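PDB 6RBN: Afp2 from Serratia entomophila, which probably builds the contractile sheath that wraps the inner tube of the anti-feeding prophage, a phage-tail-like injection particle. Local coordinates for residues E64-T69 and A170-A175; G132-I137 and Y160-L165; V208-Q213 and M224-S229. All blocks are in the same frame, centred on the assembly; numbering follows the deposited sequence.

Contact 1 of 3, residues E64-T69 and A170-A175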
# COMPACT_ATOMS: atom_id res chain seq x y z
N GLU C 64 -107.32 -8.56 18.40
CA GLU C 64 -107.59 -9.87 17.84
C GLU C 64 -107.20 -9.94 16.37
O GLU C 64 -107.17 -11.03 15.80
CB GLU C 64 -109.08 -10.22 18.03
CG GLU C 64 -109.47 -11.69 17.87
CD GLU C 64 -110.95 -11.93 18.09
OE1 GLU C 64 -111.68 -10.96 18.35
OE2 GLU C 64 -111.37 -13.10 18.01
N ASP C 65 -106.84 -8.81 15.77
CA ASP C 65 -106.56 -8.71 14.35
C ASP C 65 -105.26 -9.45 14.01
O ASP C 65 -104.45 -9.76 14.88
CB ASP C 65 -106.49 -7.24 13.93
CG ASP C 65 -106.70 -7.03 12.44
OD1 ASP C 65 -106.86 -8.03 11.71
OD2 ASP C 65 -106.73 -5.86 12.01
N ALA C 66 -105.08 -9.72 12.71
CA ALA C 66 -104.04 -10.65 12.26
C ALA C 66 -102.63 -10.11 12.42
O ALA C 66 -101.69 -10.90 12.46
CB ALA C 66 -104.29 -11.03 10.81
N PHE C 67 -102.45 -8.79 12.50
CA PHE C 67 -101.10 -8.27 12.71
C PHE C 67 -100.68 -8.39 14.16
O PHE C 67 -99.49 -8.52 14.45
CB PHE C 67 -101.00 -6.82 12.23
CG PHE C 67 -101.72 -5.82 13.10
CD1 PHE C 67 -103.07 -5.58 12.93
CD2 PHE C 67 -101.03 -5.08 14.06
CE1 PHE C 67 -103.73 -4.66 13.73
CE2 PHE C 67 -101.68 -4.17 14.85
CZ PHE C 67 -103.03 -3.96 14.68
N TYR C 68 -101.64 -8.34 15.09
CA TYR C 68 -101.30 -8.39 16.51
C TYR C 68 -100.92 -9.80 16.93
O TYR C 68 -99.97 -9.99 17.69
CB TYR C 68 -102.47 -7.89 17.35
CG TYR C 68 -102.14 -7.77 18.82
CD1 TYR C 68 -101.43 -6.68 19.31
CD2 TYR C 68 -102.52 -8.76 19.72
CE1 TYR C 68 -101.13 -6.57 20.65
CE2 TYR C 68 -102.21 -8.66 21.06
CZ TYR C 68 -101.52 -7.56 21.52
OH TYR C 68 -101.21 -7.45 22.85
N THR C 69 -101.67 -10.80 16.46
CA THR C 69 -101.37 -12.18 16.82
C THR C 69 -100.12 -12.70 16.12
O THR C 69 -99.52 -13.67 16.60
CB THR C 69 -102.55 -13.08 16.49
OG1 THR C 69 -102.79 -13.05 15.08
CG2 THR C 69 -103.79 -12.58 17.20
N ALA C 170 -106.88 -15.92 16.28
CA ALA C 170 -106.39 -16.70 15.16
C ALA C 170 -105.05 -16.15 14.69
O ALA C 170 -104.98 -15.01 14.22
CB ALA C 170 -107.40 -16.69 14.01
N VAL C 171 -104.01 -16.96 14.80
CA VAL C 171 -102.69 -16.58 14.31
C VAL C 171 -102.59 -16.96 12.83
O VAL C 171 -102.97 -18.08 12.47
CB VAL C 171 -101.59 -17.26 15.13
CG1 VAL C 171 -100.22 -16.98 14.54
CG2 VAL C 171 -101.63 -16.77 16.54
N PRO C 172 -102.14 -16.05 11.97
CA PRO C 172 -101.85 -16.43 10.59
C PRO C 172 -100.71 -17.43 10.53
O PRO C 172 -99.73 -17.31 11.27
CB PRO C 172 -101.44 -15.10 9.94
CG PRO C 172 -102.07 -14.07 10.78
CD PRO C 172 -102.04 -14.61 12.17
N PRO C 173 -100.80 -18.43 9.65
CA PRO C 173 -99.81 -19.52 9.67
C PRO C 173 -98.46 -19.14 9.10
O PRO C 173 -97.53 -19.95 9.18
CB PRO C 173 -100.49 -20.59 8.83
CG PRO C 173 -101.34 -19.83 7.89
CD PRO C 173 -101.83 -18.64 8.62
N SER C 174 -98.33 -17.95 8.51
CA SER C 174 -97.01 -17.43 8.19
C SER C 174 -96.23 -17.10 9.44
O SER C 174 -95.00 -17.27 9.47
CB SER C 174 -97.15 -16.17 7.34
OG SER C 174 -97.86 -16.43 6.15
N ALA C 175 -96.91 -16.63 10.48
CA ALA C 175 -96.24 -16.29 11.73
C ALA C 175 -95.84 -17.52 12.52
O ALA C 175 -94.90 -17.45 13.32
CB ALA C 175 -97.15 -15.40 12.57

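Contact 2 of 3, residues G132-I137 and Y160-L165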
# COMPACT_ATOMS: atom_id res chain seq x y z
N GLY C 132 -102.07 -20.27 3.69
CA GLY C 132 -103.07 -21.13 3.10
C GLY C 132 -104.45 -20.54 3.29
O GLY C 132 -104.61 -19.48 3.91
N PRO C 133 -105.47 -21.20 2.75
CA PRO C 133 -106.84 -20.71 2.93
C PRO C 133 -107.30 -20.83 4.37
O PRO C 133 -106.90 -21.74 5.10
CB PRO C 133 -107.67 -21.62 2.02
CG PRO C 133 -106.70 -22.09 0.99
CD PRO C 133 -105.40 -22.24 1.71
N LYS C 134 -108.16 -19.90 4.79
CA LYS C 134 -108.66 -19.91 6.15
C LYS C 134 -109.78 -20.94 6.32
O LYS C 134 -109.99 -21.45 7.42
CB LYS C 134 -109.13 -18.50 6.54
CG LYS C 134 -109.38 -18.30 8.02
CD LYS C 134 -109.64 -16.85 8.34
CE LYS C 134 -109.85 -16.65 9.83
NZ LYS C 134 -110.10 -15.23 10.18
N GLU C 135 -110.47 -21.26 5.23
CA GLU C 135 -111.47 -22.32 5.23
C GLU C 135 -110.77 -23.68 5.14
O GLU C 135 -109.60 -23.78 4.77
CB GLU C 135 -112.44 -22.14 4.07
CG GLU C 135 -113.31 -20.89 4.14
CD GLU C 135 -112.63 -19.67 3.54
OE1 GLU C 135 -111.51 -19.81 3.00
OE2 GLU C 135 -113.21 -18.57 3.62
N LYS C 136 -111.51 -24.73 5.46
CA LYS C 136 -110.93 -26.07 5.40
C LYS C 136 -110.90 -26.57 3.97
O LYS C 136 -111.89 -26.48 3.25
CB LYS C 136 -111.72 -27.04 6.28
CG LYS C 136 -111.10 -28.43 6.34
CD LYS C 136 -111.90 -29.40 7.17
CE LYS C 136 -111.71 -29.15 8.65
NZ LYS C 136 -112.39 -30.19 9.47
N ILE C 137 -109.75 -27.09 3.56
CA ILE C 137 -109.64 -27.78 2.29
C ILE C 137 -110.33 -29.13 2.41
O ILE C 137 -110.12 -29.86 3.39
CB ILE C 137 -108.17 -27.91 1.88
CG1 ILE C 137 -107.55 -26.53 1.72
CG2 ILE C 137 -108.04 -28.64 0.58
CD1 ILE C 137 -106.05 -26.56 1.51
N TYR C 160 -100.04 -24.00 5.13
CA TYR C 160 -101.50 -23.89 5.15
C TYR C 160 -102.15 -23.67 6.52
O TYR C 160 -102.78 -22.61 6.69
CB TYR C 160 -102.11 -25.09 4.42
CG TYR C 160 -103.57 -25.36 4.74
CD1 TYR C 160 -104.57 -24.50 4.33
CD2 TYR C 160 -103.93 -26.50 5.45
CE1 TYR C 160 -105.89 -24.75 4.63
CE2 TYR C 160 -105.25 -26.76 5.74
CZ TYR C 160 -106.22 -25.89 5.33
OH TYR C 160 -107.53 -26.15 5.63
N PRO C 161 -102.09 -24.59 7.50
CA PRO C 161 -103.11 -24.57 8.57
C PRO C 161 -102.99 -23.41 9.56
O PRO C 161 -101.96 -23.19 10.18
CB PRO C 161 -102.87 -25.89 9.31
CG PRO C 161 -101.98 -26.69 8.44
CD PRO C 161 -101.13 -25.67 7.76
N TRP C 162 -104.10 -22.69 9.70
CA TRP C 162 -104.16 -21.51 10.54
C TRP C 162 -104.10 -21.88 12.02
O TRP C 162 -104.40 -23.01 12.42
CB TRP C 162 -105.44 -20.73 10.24
CG TRP C 162 -105.37 -19.95 8.98
CD1 TRP C 162 -105.44 -20.43 7.71
CD2 TRP C 162 -105.33 -18.52 8.85
NE1 TRP C 162 -105.38 -19.40 6.80
CE2 TRP C 162 -105.32 -18.22 7.48
CE3 TRP C 162 -105.28 -17.47 9.78
CZ2 TRP C 162 -105.26 -16.92 7.01
CZ3 TRP C 162 -105.22 -16.18 9.30
CH2 TRP C 162 -105.20 -15.91 7.93
N GLY C 163 -103.72 -20.90 12.84
CA GLY C 163 -103.59 -21.13 14.26
C GLY C 163 -104.81 -20.68 15.05
O GLY C 163 -105.65 -19.92 14.58
N THR C 164 -104.90 -21.18 16.28
CA THR C 164 -105.99 -20.86 17.19
C THR C 164 -105.47 -20.57 18.60
O THR C 164 -105.82 -21.27 19.55
CB THR C 164 -107.08 -21.95 17.16
OG1 THR C 164 -108.07 -21.69 18.17
CG2 THR C 164 -106.54 -23.37 17.24
N LEU C 165 -104.60 -19.55 18.68
CA LEU C 165 -103.85 -19.11 19.87
C LEU C 165 -104.68 -19.10 21.15
O LEU C 165 -105.88 -18.83 21.13
CB LEU C 165 -103.34 -17.69 19.61
CG LEU C 165 -102.39 -16.94 20.55
CD1 LEU C 165 -101.02 -17.59 20.55
CD2 LEU C 165 -102.29 -15.49 20.13

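Contact 3 of 3, residues V208-Q213 and M224-S229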
# COMPACT_ATOMS: atom_id res chain seq x y z
N VAL C 208 -104.58 -32.52 10.42
CA VAL C 208 -104.19 -32.94 9.08
C VAL C 208 -103.58 -34.33 9.17
O VAL C 208 -102.68 -34.57 9.99
CB VAL C 208 -103.21 -31.94 8.45
CG1 VAL C 208 -102.79 -32.42 7.09
CG2 VAL C 208 -103.85 -30.57 8.35
N SER C 209 -104.05 -35.24 8.32
CA SER C 209 -103.51 -36.59 8.25
C SER C 209 -102.35 -36.64 7.26
O SER C 209 -102.05 -35.68 6.56
CB SER C 209 -104.61 -37.58 7.87
OG SER C 209 -105.07 -37.33 6.56
N ASP C 210 -101.69 -37.80 7.21
CA ASP C 210 -100.60 -38.00 6.26
C ASP C 210 -101.10 -38.10 4.83
O ASP C 210 -100.42 -37.64 3.91
CB ASP C 210 -99.82 -39.27 6.62
CG ASP C 210 -98.95 -39.08 7.84
OD1 ASP C 210 -98.48 -37.95 8.07
OD2 ASP C 210 -98.73 -40.07 8.57
N ASP C 211 -102.27 -38.70 4.62
CA ASP C 211 -102.77 -38.91 3.27
C ASP C 211 -103.27 -37.62 2.64
O ASP C 211 -103.39 -37.54 1.41
CB ASP C 211 -103.87 -39.96 3.27
CG ASP C 211 -103.36 -41.34 3.60
OD1 ASP C 211 -102.17 -41.62 3.32
OD2 ASP C 211 -104.13 -42.16 4.15
N PHE C 212 -103.57 -36.60 3.44
CA PHE C 212 -103.92 -35.29 2.90
C PHE C 212 -102.69 -34.54 2.42
O PHE C 212 -102.72 -33.91 1.36
CB PHE C 212 -104.67 -34.48 3.96
CG PHE C 212 -105.07 -33.11 3.49
CD1 PHE C 212 -106.12 -32.95 2.61
CD2 PHE C 212 -104.39 -31.99 3.92
CE1 PHE C 212 -106.49 -31.69 2.18
CE2 PHE C 212 -104.75 -30.73 3.50
CZ PHE C 212 -105.80 -30.59 2.63
N GLN C 213 -101.60 -34.59 3.19
CA GLN C 213 -100.38 -33.89 2.83
C GLN C 213 -99.68 -34.53 1.64
O GLN C 213 -98.96 -33.84 0.91
CB GLN C 213 -99.46 -33.83 4.05
CG GLN C 213 -98.19 -33.00 3.89
CD GLN C 213 -97.43 -32.86 5.18
OE1 GLN C 213 -97.82 -33.40 6.20
NE2 GLN C 213 -96.33 -32.12 5.13
N MET C 224 -97.54 -28.32 5.52
CA MET C 224 -98.42 -28.49 6.67
C MET C 224 -97.87 -28.08 8.03
O MET C 224 -96.65 -28.10 8.26
CB MET C 224 -98.84 -29.95 6.77
CG MET C 224 -100.05 -30.33 5.98
SD MET C 224 -100.04 -29.91 4.24
CE MET C 224 -101.32 -28.68 4.25
N ILE C 225 -98.76 -27.70 8.94
CA ILE C 225 -98.46 -27.41 10.33
C ILE C 225 -99.25 -28.42 11.16
O ILE C 225 -100.48 -28.34 11.23
CB ILE C 225 -98.82 -25.98 10.72
CG1 ILE C 225 -98.01 -24.98 9.91
CG2 ILE C 225 -98.61 -25.76 12.21
CD1 ILE C 225 -98.46 -23.56 10.08
N ARG C 226 -98.55 -29.37 11.77
CA ARG C 226 -99.19 -30.51 12.41
C ARG C 226 -98.74 -30.60 13.86
O ARG C 226 -97.70 -30.07 14.24
CB ARG C 226 -98.85 -31.80 11.66
CG ARG C 226 -99.43 -31.88 10.28
CD ARG C 226 -98.97 -33.13 9.58
NE ARG C 226 -99.40 -34.31 10.31
CZ ARG C 226 -99.01 -35.54 10.02
NH1 ARG C 226 -98.19 -35.75 9.00
NH2 ARG C 226 -99.44 -36.56 10.74
N THR C 227 -99.53 -31.30 14.67
CA THR C 227 -99.19 -31.54 16.06
C THR C 227 -98.86 -33.01 16.26
O THR C 227 -99.44 -33.88 15.61
CB THR C 227 -100.31 -31.08 17.00
OG1 THR C 227 -99.92 -31.31 18.36
CG2 THR C 227 -101.63 -31.77 16.70
N PHE C 228 -97.87 -33.27 17.11
CA PHE C 228 -97.42 -34.62 17.42
C PHE C 228 -97.29 -34.78 18.92
O PHE C 228 -96.85 -33.85 19.61
CB PHE C 228 -96.07 -34.92 16.75
CG PHE C 228 -96.13 -34.96 15.26
CD1 PHE C 228 -96.56 -36.09 14.59
CD2 PHE C 228 -95.73 -33.86 14.51
CE1 PHE C 228 -96.61 -36.12 13.22
CE2 PHE C 228 -95.78 -33.89 13.13
CZ PHE C 228 -96.22 -35.03 12.49
N SER C 229 -97.67 -35.94 19.43
CA SER C 229 -97.41 -36.27 20.83
C SER C 229 -95.92 -36.50 21.01
O SER C 229 -95.37 -37.47 20.49
CB SER C 229 -98.21 -37.50 21.24
OG SER C 229 -97.96 -37.85 22.59

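Contact 1 of 3, residues E64-T69 and A170-A175
Two helix beginnings meet here, those of 66-75 and 173-187, in the α/β part of the chain built on the mixed six-stranded sheet. The main link is a side-chain hydrogen bond: T69 OG1 donates to the backbone carbonyl A170 O at 3.1 Å. The T69 hydroxyl sits between its own backbone N and carbonyl carbon (chi1 63°), a crowded position that turns it toward the 170-172 chain. It reaches the acceptor from above the carbonyl plane, 38° out of it. A threonine suits this buried spot because it offers one polar branch and otherwise apolar surface: T69 CB packs on V171 CG2 at 3.8 Å, while the P172 ring lies across the T69 side chain at about a right angle, P172 CD coming 3.4 Å from T69 OG1. One turn earlier, the small A66 lets the same ring close in, A66 CB to P172 CG being 3.8 Å.

At the start of helix 66-75, D65 folds its carboxylate over the following amide, and D65 OD1 accepts from A66 N at 2.7 Å. On the other side, P172 O takes the amide of A175 at 3.0 Å. P172 and P173 fit a helix beginning well, since neither has an amide hydrogen that would go without an acceptor. The S174 hydroxyl has A105 O and L129 O as alternative hydrogen-bond acceptors, at the ends of strands 102-105 and 127-129. A helix that begins beside the C-terminal ends of parallel strands, as 173-187 does, is the usual layout of α/β folds, consistent with the subtilisin-like domain of phage tail sheath proteins.

Contact 2 of 3, residues G132-I137 and Y160-L165
Two aromatic side chains of 160-165, each with a polar atom at its rim, satisfy backbone groups of the irregular segment 132-137. The indole N-H of W162 is spent on a carbonyl: W162 NE1 donates to G132 O at 3.0 Å and 158°, with the oxygen close to the indole plane. The donor stands 57° out of that carbonyl's plane. Y160 plays the reverse part, its hydroxyl serving as acceptor, for I137 N donates to Y160 OH at 3.2 Å. The amide of I137, which lies in no helix or strand, thus gains an acceptor.

Apolar groups lie over one face of each ring. K134 runs extended across W162, with K134 CB 4.1 Å from the centroid of the five-membered ring, a CH-pi contact. I137 CD1 makes a second, offset toward the rim of Y160, 3.8 Å from its ring centroid, while P133 CD touches Y160 CD1 at 3.6 Å. Lacking a side chain, G132 brings its CA to 3.8 Å from Y160 CA.

Both segments follow neighbouring parallel strands, 127-129 and 156-157; I137 leans on F212 and Y216 of helix 210-216, and the backbone of G163 pairs with V171, just before helix 173-187.

Contact 3 of 3, residues V208-Q213 and M224-S229
The start of helix 210-216 and the residues before it run beside M224 and the short strand 225-226, V208 CA lying 6.5 Å from R226 CA at one end and Q213 CA 6.9 Å from M224 CA at the other. R226 bends at chi3 (60°) to bring its guanidinium up to the helix start, where R226 NH1 and D210 OD1 form a salt bridge of 2.4 Å. The carboxylate oxygen is met nearly along its C-O axis, and the two flat groups stand 74° apart, so the pairing is single-pronged. An aspartate suits the first turn, just after S209 at the N-cap position: its charge probably balances both the helix dipole and the arginine. The guanidinium is sandwiched, with D210 N over one face and F228 CZ 3.8 Å above the opposite one; W236 adds a cation-pi contact.

Strand 225-226 pairs antiparallel with 234-235 in a small two-stranded sheet, so helix 210-216 lies against that sheet's first strand. M224, bent at chi2 and chi3, packs between them. M224 CG meets V208 CG1 at 3.6 Å, M224 SD lies 3.6 Å from Q213 CG, and the methyl M224 CE reaches F212 CE2 at 4.1 Å. The extended Q213 slides past M224 in the opposite direction, its amide resting on M224 CB, 3.6 Å from Q213 CD. Y7 and P8 of a neighbouring subunit pack on D210 and Q213, respectively.

In the fold
Contact 1 is the buried one, joining two helix starts beside the strand ends, and it relies on small or apolar side chains with one hydroxyl bond. Contacts 2 and 3 are only partly buried and farther from the chain's centre; contact 2 uses aromatic rims to satisfy backbone groups, and contact 3, which meets another subunit, adds a charged pair. The three run on into one another. P173 of contact 1 packs on W162 of contact 2 and on I225 of contact 3, while Y160 touches M224 and P161 meets I225. Contacts 2 and 3 share helix 210-216, through I137 on F212, while contacts 1 and 2 meet at the start of helix 173-187.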